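Local coordinates for regulatory protein SWI6 (Saccharomyces cerevisiae, PDB 2XFV) that serves as the common subunit of the yeast transcription complexes SBF and MBF, which drive cell-cycle-dependent gene expression, and is represented here by its amino-terminal domain, at residues Leu37-His41 with Leu63-Ile69. Numbering follows the deposited sequence.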
# COMPACT_ATOMS: atom_id res chain seq x y z
N LEU A 37 0.42 15.63 -5.83
CA LEU A 37 0.20 14.92 -7.09
C LEU A 37 0.76 15.69 -8.28
O LEU A 37 1.33 15.10 -9.21
CB LEU A 37 -1.29 14.62 -7.29
CG LEU A 37 -1.67 13.71 -8.47
CD1 LEU A 37 -0.95 12.36 -8.40
CD2 LEU A 37 -3.20 13.51 -8.54
N GLN A 38 0.58 17.01 -8.28
CA GLN A 38 1.13 17.86 -9.34
C GLN A 38 2.66 17.81 -9.36
O GLN A 38 3.28 17.71 -10.44
CB GLN A 38 0.63 19.31 -9.18
CG GLN A 38 1.13 20.28 -10.26
CD GLN A 38 0.57 19.97 -11.64
OE1 GLN A 38 1.32 19.74 -12.59
NE2 GLN A 38 -0.75 19.96 -11.76
N GLN A 39 3.28 17.89 -8.19
CA GLN A 39 4.74 17.83 -8.12
C GLN A 39 5.25 16.47 -8.58
O GLN A 39 6.24 16.38 -9.31
CB GLN A 39 5.23 18.14 -6.69
CG GLN A 39 6.75 18.29 -6.60
CD GLN A 39 7.26 19.46 -7.41
OE1 GLN A 39 6.84 20.60 -7.22
NE2 GLN A 39 8.19 19.19 -8.33
N TYR A 40 4.59 15.40 -8.15
CA TYR A 40 4.94 14.06 -8.60
C TYR A 40 4.90 13.97 -10.12
O TYR A 40 5.84 13.46 -10.76
CB TYR A 40 3.99 13.04 -7.99
CG TYR A 40 4.30 11.61 -8.36
CD1 TYR A 40 5.42 10.96 -7.82
CD2 TYR A 40 3.49 10.90 -9.24
CE1 TYR A 40 5.70 9.65 -8.15
CE2 TYR A 40 3.78 9.58 -9.58
CZ TYR A 40 4.88 8.96 -9.02
OH TYR A 40 5.18 7.66 -9.35
N HIS A 41 3.82 14.48 -10.71
CA HIS A 41 3.71 14.53 -12.16
C HIS A 41 4.87 15.30 -12.80
O HIS A 41 5.44 14.86 -13.81
CB HIS A 41 2.37 15.15 -12.58
CG HIS A 41 2.18 15.22 -14.07
ND1 HIS A 41 2.63 16.27 -14.83
CD2 HIS A 41 1.61 14.34 -14.93
CE1 HIS A 41 2.33 16.05 -16.10
NE2 HIS A 41 1.71 14.88 -16.19
N LEU A 63 -4.66 16.36 -14.24
CA LEU A 63 -4.20 15.31 -13.33
C LEU A 63 -5.23 14.18 -13.22
O LEU A 63 -4.87 13.00 -13.24
CB LEU A 63 -3.91 15.89 -11.94
CG LEU A 63 -2.74 16.88 -11.84
CD1 LEU A 63 -2.73 17.53 -10.47
CD2 LEU A 63 -1.39 16.20 -12.12
N LEU A 64 -6.51 14.53 -13.11
CA LEU A 64 -7.57 13.53 -13.03
C LEU A 64 -7.60 12.70 -14.31
O LEU A 64 -7.77 11.48 -14.27
CB LEU A 64 -8.94 14.19 -12.81
CG LEU A 64 -9.15 14.90 -11.46
CD1 LEU A 64 -10.56 15.54 -11.37
CD2 LEU A 64 -8.94 13.95 -10.29
N ALA A 65 -7.44 13.37 -15.45
CA ALA A 65 -7.43 12.67 -16.73
C ALA A 65 -6.21 11.73 -16.86
O ALA A 65 -6.35 10.54 -17.20
CB ALA A 65 -7.47 13.67 -17.89
N HIS A 66 -5.03 12.27 -16.58
CA HIS A 66 -3.79 11.50 -16.76
C HIS A 66 -3.71 10.28 -15.84
O HIS A 66 -3.32 9.18 -16.27
CB HIS A 66 -2.57 12.41 -16.54
CG HIS A 66 -1.26 11.69 -16.65
ND1 HIS A 66 -0.73 11.31 -17.86
CD2 HIS A 66 -0.39 11.26 -15.70
CE1 HIS A 66 0.43 10.69 -17.66
NE2 HIS A 66 0.65 10.65 -16.35
N TYR A 67 -4.08 10.46 -14.58
CA TYR A 67 -3.98 9.38 -13.59
C TYR A 67 -5.24 8.51 -13.52
O TYR A 67 -5.31 7.58 -12.73
CB TYR A 67 -3.62 9.93 -12.20
CG TYR A 67 -2.20 10.45 -12.15
CD1 TYR A 67 -1.12 9.57 -12.15
CD2 TYR A 67 -1.93 11.82 -12.14
CE1 TYR A 67 0.19 10.03 -12.12
CE2 TYR A 67 -0.62 12.30 -12.11
CZ TYR A 67 0.43 11.40 -12.11
OH TYR A 67 1.74 11.84 -12.09
N GLY A 68 -6.22 8.83 -14.36
CA GLY A 68 -7.44 8.04 -14.43
C GLY A 68 -8.19 7.99 -13.11
O GLY A 68 -8.65 6.93 -12.67
N ILE A 69 -8.30 9.14 -12.47
CA ILE A 69 -8.95 9.22 -11.17
C ILE A 69 -10.42 9.65 -11.33
O ILE A 69 -10.70 10.76 -11.77
CB ILE A 69 -8.25 10.27 -10.27
CG1 ILE A 69 -6.78 9.85 -10.02
CG2 ILE A 69 -9.03 10.47 -8.95
CD1 ILE A 69 -5.92 10.97 -9.45
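In Leu-37, CG stands anti to the backbone N (chi1 -172°), which carries its methyls toward helix 57-67; the Tyr-67 ring sits beside its own backbone N and extends toward helix 34-43. The two side chains run past one another, pointing opposite ways. Leu-37 CD1 rests over one face of the Tyr-67 ring, offset toward its rim, in a CH-pi contact 4.0 Å from the ring centroid. The other branch, Leu-37 CD2, reaches tip to tip to Ile-69 CD1 at 3.8 Å. His-66 CD2 lies over the opposite face of the Tyr-67 ring, so this ring is sandwiched. The hydroxyl end lies against helix 34-43, with Tyr-67 OH 3.3 Å from His-41 CA. Tyr-40 CD2 is also near this oxygen. Replacing Tyr-67 by an alanine would probably open a gap between the helices and leave Leu-37 CD1 without the ring face it packs on. Farther along, the His-41 ring turns its edge to the face of the His-66 ring. This is a T-shaped pair with centroids 5.1 Å apart and planes at 88°. Leu-63 packs beside them. Its CD2 meets His-41 CB at 3.9 Å, and its CD1 lies against Gln-38 CB. No hydrogen bond crosses the contact. This helix pair, local axes inclined at 57° and joined by apolar and aromatic side chains, is part of the Swi6 N-terminal domain, a family grouped with helix-turn-helix domains. Helix 83-92 lies against it: Met-92 touches Leu-37, Tyr-40 and Tyr-67, and Leu-89 touches Ile-69. The chain leaves helix 57-67 through a Schellman motif at Gly-68, which has positive phi. From Ile-69 it runs on into strand 72-73, an outer strand of the small antiparallel sheet with 79-81 and 28-29.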